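Local structure of 3-oxoacyl-[acyl-carrier-protein] synthase 3 (Micrococcus luteus NCTC 2665, 4EWP) at residues Asp41-Gln46 against Ile164-Gly169; Ala86-Thr91 against Asp134-Ser139. The protein probably catalyses the first condensation of fatty acid synthesis, joining an acetyl group from acetyl-CoA to two carbons from malonyl-ACP. All coordinates share one frame; numbering follows the deposited sequence.

Interaction 1 (Asp41-Gln46 against Ile164-Gly169)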
loop_
_atom_site.group_PDB
_atom_site.type_symbol
_atom_site.label_atom_id
_atom_site.label_comp_id
_atom_site.label_asym_id
_atom_site.label_seq_id
_atom_site.Cartn_x
_atom_site.Cartn_y
_atom_site.Cartn_z
ATOM N N ASP A 41 -34.819 -0.657 12.303
ATOM C CA ASP A 41 -34.764 -0.882 10.861
ATOM C C ASP A 41 -35.072 0.413 10.118
ATOM O O ASP A 41 -34.343 0.800 9.196
ATOM C CB ASP A 41 -35.763 -1.975 10.456
ATOM C CG ASP A 41 -35.685 -2.337 8.973
ATOM O OD1 ASP A 41 -35.208 -1.522 8.152
ATOM O OD2 ASP A 41 -36.114 -3.454 8.625
ATOM N N GLU A 42 -36.149 1.080 10.531
ATOM C CA GLU A 42 -36.618 2.283 9.849
ATOM C C GLU A 42 -35.672 3.476 10.020
ATOM O O GLU A 42 -35.555 4.319 9.131
ATOM C CB GLU A 42 -38.041 2.642 10.303
ATOM C CG GLU A 42 -39.107 1.651 9.826
ATOM C CD GLU A 42 -40.518 2.005 10.295
ATOM O OE1 GLU A 42 -40.667 2.652 11.358
ATOM O OE2 GLU A 42 -41.486 1.630 9.596
ATOM N N TRP A 43 -35.006 3.553 11.164
ATOM C CA TRP A 43 -34.057 4.634 11.385
ATOM C C TRP A 43 -32.872 4.427 10.444
ATOM O O TRP A 43 -32.556 5.296 9.628
ATOM C CB TRP A 43 -33.611 4.678 12.848
ATOM C CG TRP A 43 -32.697 5.827 13.191
ATOM C CD1 TRP A 43 -33.059 7.115 13.491
ATOM C CD2 TRP A 43 -31.272 5.782 13.291
ATOM N NE1 TRP A 43 -31.943 7.871 13.766
ATOM C CE2 TRP A 43 -30.833 7.075 13.650
ATOM C CE3 TRP A 43 -30.321 4.773 13.106
ATOM C CZ2 TRP A 43 -29.482 7.385 13.825
ATOM C CZ3 TRP A 43 -28.979 5.082 13.279
ATOM C CH2 TRP A 43 -28.573 6.377 13.635
ATOM N N ILE A 44 -32.241 3.263 10.536
ATOM C CA ILE A 44 -31.131 2.942 9.647
ATOM C C ILE A 44 -31.500 3.200 8.192
ATOM O O ILE A 44 -30.752 3.848 7.459
ATOM C CB ILE A 44 -30.672 1.490 9.807
ATOM C CG1 ILE A 44 -30.276 1.222 11.261
ATOM C CG2 ILE A 44 -29.513 1.184 8.863
ATOM C CD1 ILE A 44 -29.519 -0.069 11.447
ATOM N N ARG A 45 -32.660 2.711 7.774
ATOM C CA ARG A 45 -33.051 2.858 6.376
ATOM C C ARG A 45 -33.155 4.335 6.016
ATOM O O ARG A 45 -32.782 4.752 4.921
ATOM C CB ARG A 45 -34.367 2.127 6.099
ATOM C CG ARG A 45 -34.549 1.756 4.649
ATOM C CD ARG A 45 -35.858 1.050 4.424
ATOM N NE ARG A 45 -35.937 -0.235 5.115
ATOM C CZ ARG A 45 -36.468 -1.329 4.571
ATOM N NH1 ARG A 45 -36.516 -2.466 5.259
ATOM N NH2 ARG A 45 -36.951 -1.278 3.333
ATOM N N GLN A 46 -33.628 5.127 6.972
ATOM C CA GLN A 46 -33.831 6.558 6.779
ATOM C C GLN A 46 -32.524 7.366 6.809
ATOM O O GLN A 46 -32.311 8.248 5.975
ATOM C CB GLN A 46 -34.831 7.076 7.827
ATOM C CG GLN A 46 -34.968 8.588 7.915
ATOM C CD GLN A 46 -35.966 9.025 8.983
ATOM O OE1 GLN A 46 -35.652 9.855 9.841
ATOM N NE2 GLN A 46 -37.176 8.468 8.931
ATOM N N ILE A 164 -20.517 3.979 12.775
ATOM C CA ILE A 164 -20.209 3.425 11.455
ATOM C C ILE A 164 -20.474 1.923 11.283
ATOM O O ILE A 164 -20.731 1.464 10.170
ATOM C CB ILE A 164 -18.735 3.705 11.084
ATOM C CG1 ILE A 164 -18.492 3.510 9.582
ATOM C CG2 ILE A 164 -17.821 2.827 11.910
ATOM C CD1 ILE A 164 -17.195 4.118 9.090
ATOM N N SER A 165 -20.414 1.163 12.372
ATOM C CA SER A 165 -20.468 -0.296 12.281
ATOM C C SER A 165 -21.530 -0.825 11.311
ATOM O O SER A 165 -21.229 -1.589 10.399
ATOM C CB SER A 165 -20.691 -0.910 13.667
ATOM O OG SER A 165 -22.010 -0.663 14.128
ATOM N N PHE A 166 -22.778 -0.422 11.512
ATOM C CA PHE A 166 -23.881 -1.014 10.761
ATOM C C PHE A 166 -23.894 -0.593 9.288
ATOM O O PHE A 166 -24.649 -1.165 8.495
ATOM C CB PHE A 166 -25.207 -0.656 11.415
ATOM C CG PHE A 166 -25.455 0.815 11.469
ATOM C CD1 PHE A 166 -24.993 1.567 12.540
ATOM C CD2 PHE A 166 -26.113 1.452 10.431
ATOM C CE1 PHE A 166 -25.205 2.927 12.588
ATOM C CE2 PHE A 166 -26.334 2.812 10.467
ATOM C CZ PHE A 166 -25.878 3.557 11.550
ATOM N N LEU A 167 -23.069 0.393 8.920
ATOM C CA LEU A 167 -23.005 0.839 7.523
ATOM C C LEU A 167 -22.167 -0.075 6.655
ATOM O O LEU A 167 -22.306 -0.078 5.437
ATOM C CB LEU A 167 -22.444 2.260 7.398
ATOM C CG LEU A 167 -23.404 3.424 7.634
ATOM C CD1 LEU A 167 -23.070 4.138 8.946
ATOM C CD2 LEU A 167 -23.339 4.387 6.469
ATOM N N LEU A 168 -21.291 -0.850 7.278
ATOM C CA LEU A 168 -20.222 -1.499 6.526
ATOM C C LEU A 168 -20.476 -2.934 6.106
ATOM O O LEU A 168 -20.982 -3.756 6.872
ATOM C CB LEU A 168 -18.909 -1.416 7.305
ATOM C CG LEU A 168 -18.559 0.010 7.717
ATOM C CD1 LEU A 168 -17.209 0.017 8.439
ATOM C CD2 LEU A 168 -18.558 0.899 6.472
ATOM N N GLY A 169 -20.078 -3.230 4.878
ATOM C CA GLY A 169 -20.239 -4.558 4.319
ATOM C C GLY A 169 -18.928 -5.017 3.700
ATOM O O GLY A 169 -17.940 -4.263 3.669
#
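Phe-166 reaches from the loop 164-169 to residues 41-46 of helix 41-48 and touches Ile-44 and Trp-43. Before it, Ile-164 opens a short 3-10 turn, its O accepting a hydrogen bond from Leu-167 N at 2.9 Å. Ser-165 OG hydrogen-bonds to the backbone O of Asp-161. Phe-166 makes all the contacts from the 164-169 side. Its CG lies between the backbone N and the carbonyl carbon (chi1 60°), and the side chains of Phe-166 and Ile-44 slide past each other in opposite directions. Two branches of Ile-44 meet the Phe-166 ring around CD2: CG2 is 3.8 Å from Phe-166 CD2, and Ile-44 CD1 is 3.9 Å from Phe-166 CD2. The side chain of Trp-43 crosses that of Phe-166 at about a right angle. Its CZ3 comes within 3.9 Å of Phe-166 CZ. Leu-167 packs on Thr-48 further along the helix, and its CD1 sits over one face of the Phe-166 ring, 3.8 Å above the plane and offset toward the rim. The backbones of Leu-167 and Gly-169 then hydrogen-bond to Asn-306, a predicted active-site residue. The contact is a small apolar cluster near the predicted active site of a FabH enzyme with the thiolase-like fold.

Interaction 2 (Ala86-Thr91 against Asp134-Ser139)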
loop_
_atom_site.group_PDB
_atom_site.type_symbol
_atom_site.label_atom_id
_atom_site.label_comp_id
_atom_site.label_asym_id
_atom_site.label_seq_id
_atom_site.Cartn_x
_atom_site.Cartn_y
_atom_site.Cartn_z
ATOM N N ALA A 86 0.909 -6.272 -13.728
ATOM C CA ALA A 86 0.907 -5.731 -12.368
ATOM C C ALA A 86 -0.409 -6.022 -11.665
ATOM O O ALA A 86 -1.458 -6.116 -12.311
ATOM C CB ALA A 86 1.169 -4.237 -12.385
ATOM N N VAL A 87 -0.352 -6.156 -10.345
ATOM C CA VAL A 87 -1.519 -6.486 -9.545
ATOM C C VAL A 87 -1.545 -5.515 -8.384
ATOM O O VAL A 87 -0.620 -5.496 -7.584
ATOM C CB VAL A 87 -1.439 -7.927 -8.967
ATOM C CG1 VAL A 87 -2.581 -8.186 -8.020
ATOM C CG2 VAL A 87 -1.420 -8.974 -10.080
ATOM N N ILE A 88 -2.585 -4.691 -8.304
ATOM C CA ILE A 88 -2.701 -3.716 -7.224
ATOM C C ILE A 88 -3.923 -4.051 -6.394
ATOM O O ILE A 88 -5.047 -4.117 -6.909
ATOM C CB ILE A 88 -2.841 -2.270 -7.750
ATOM C CG1 ILE A 88 -1.675 -1.912 -8.666
ATOM C CG2 ILE A 88 -2.918 -1.290 -6.599
ATOM C CD1 ILE A 88 -1.768 -0.517 -9.255
ATOM N N VAL A 89 -3.709 -4.285 -5.109
ATOM C CA VAL A 89 -4.820 -4.630 -4.236
ATOM C C VAL A 89 -5.006 -3.530 -3.205
ATOM O O VAL A 89 -4.111 -3.231 -2.410
ATOM C CB VAL A 89 -4.609 -5.972 -3.529
ATOM C CG1 VAL A 89 -5.629 -6.124 -2.407
ATOM C CG2 VAL A 89 -4.671 -7.122 -4.534
ATOM N N SER A 90 -6.173 -2.911 -3.235
ATOM C CA SER A 90 -6.437 -1.821 -2.328
ATOM C C SER A 90 -7.334 -2.303 -1.200
ATOM O O SER A 90 -8.507 -2.577 -1.413
ATOM C CB SER A 90 -7.056 -0.666 -3.093
ATOM O OG SER A 90 -7.594 0.254 -2.181
ATOM N N THR A 91 -6.765 -2.421 -0.001
ATOM C CA THR A 91 -7.468 -2.985 1.143
ATOM C C THR A 91 -6.819 -2.536 2.446
ATOM O O THR A 91 -5.619 -2.281 2.481
ATOM C CB THR A 91 -7.414 -4.522 1.115
ATOM O OG1 THR A 91 -8.137 -5.054 2.230
ATOM C CG2 THR A 91 -5.984 -5.006 1.223
ATOM N N ASP A 134 -3.304 3.657 -14.294
ATOM C CA ASP A 134 -3.255 4.571 -15.435
ATOM C C ASP A 134 -1.819 5.060 -15.662
ATOM O O ASP A 134 -1.311 5.077 -16.803
ATOM C CB ASP A 134 -4.218 5.744 -15.186
ATOM C CG ASP A 134 -4.157 6.800 -16.276
ATOM O OD1 ASP A 134 -4.341 6.459 -17.459
ATOM O OD2 ASP A 134 -3.928 7.978 -15.952
ATOM N N ALA A 135 -1.161 5.461 -14.575
ATOM C CA ALA A 135 0.228 5.911 -14.659
ATOM C C ALA A 135 1.146 4.802 -15.187
ATOM O O ALA A 135 2.003 5.055 -16.033
ATOM C CB ALA A 135 0.725 6.403 -13.300
ATOM N N LEU A 136 0.970 3.589 -14.665
ATOM C CA LEU A 136 1.753 2.433 -15.100
ATOM C C LEU A 136 1.559 2.159 -16.598
ATOM O O LEU A 136 2.510 1.872 -17.301
ATOM C CB LEU A 136 1.389 1.186 -14.270
ATOM C CG LEU A 136 1.774 1.222 -12.779
ATOM C CD1 LEU A 136 1.154 0.036 -12.005
ATOM C CD2 LEU A 136 3.283 1.273 -12.571
ATOM N N VAL A 137 0.324 2.261 -17.084
ATOM C CA VAL A 137 0.042 2.011 -18.494
ATOM C C VAL A 137 0.615 3.123 -19.375
ATOM O O VAL A 137 1.272 2.852 -20.372
ATOM C CB VAL A 137 -1.492 1.859 -18.744
ATOM C CG1 VAL A 137 -1.798 1.836 -20.224
ATOM C CG2 VAL A 137 -2.035 0.589 -18.062
ATOM N N ARG A 138 0.391 4.380 -19.001
ATOM C CA ARG A 138 0.820 5.481 -19.861
ATOM C C ARG A 138 2.325 5.766 -19.824
ATOM O O ARG A 138 2.834 6.496 -20.686
ATOM C CB ARG A 138 -0.005 6.751 -19.619
ATOM C CG ARG A 138 -1.402 6.673 -20.243
ATOM C CD ARG A 138 -2.203 7.970 -20.073
ATOM N NE ARG A 138 -2.268 8.342 -18.670
ATOM C CZ ARG A 138 -1.586 9.352 -18.136
ATOM N NH1 ARG A 138 -0.822 10.108 -18.920
ATOM N NH2 ARG A 138 -1.677 9.610 -16.825
ATOM N N SER A 139 3.037 5.173 -18.862
ATOM C CA SER A 139 4.497 5.296 -18.831
ATOM C C SER A 139 5.167 4.088 -19.481
ATOM O O SER A 139 6.397 4.009 -19.538
ATOM C CB SER A 139 5.026 5.473 -17.400
ATOM O OG SER A 139 4.696 4.354 -16.590
#
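The backbones of strand 86-90 and the C-terminal part of helix 125-138 stay well apart, with the closest CA atoms, those of Ala-86 and Leu-136, 8.7 Å from each other. This is helix-on-sheet packing in the thiolase-like fold: strand 86-90 lies inside a five-stranded mixed sheet, between strands 144-152 and 116-120. Leu-136 carries the contact from the helix side. Its CG is anti to the carbonyl carbon (chi1 -67°), and CD1 points at the sheet. Ile-88 extends toward it, and the two side chains meet tip to tip, Ile-88 CD1 to Leu-136 CD1 at 4.1 Å. Ala-86, two residues back on the same side of the strand, adds a looser touch, its CB 4.3 Å from Leu-136 CD1. A single methyl thus meets two strand residues, and the contact is wholly apolar and buried. The last turn of the helix also faces the second subunit. There Arg-138 NH1 bonds to the backbone O of Ser-139 of the other subunit, and the reciprocal bond is made too. Arg-138 grips Asp-134 side-on with two nitrogens in a salt bridge: NE is 3.1 Å from Asp-134 OD1 and Arg-138 NH2 is 2.9 Å from Asp-134 OD2. Both donors come from above the carboxylate plane. Ser-139 turns back on the helix end. Its OG donates to the backbone O of Ala-135 at 2.8 Å, tilted 26° from the carbonyl plane.

How the interactions relate
From the N terminus the chain passes through strand 13-22 and reaches helix 41-48, the first side of interaction 1. It then runs through strand 86-90, where interaction 2 opens. Helix 101-108 and strand 116-120 follow before helix 125-138 closes that loop. Strand 144-152 comes next, and the loop before strand 170-180 closes interaction 1. Along the chain, interaction 2 is nested inside the loop that interaction 1 closes. Their centres are 33 Å apart, on opposite sides of the chain's centre, and they do not touch. Interaction 2 ties a helix at the subunit interface to the sheet, while interaction 1 joins an early helix to a loop near Asn-306.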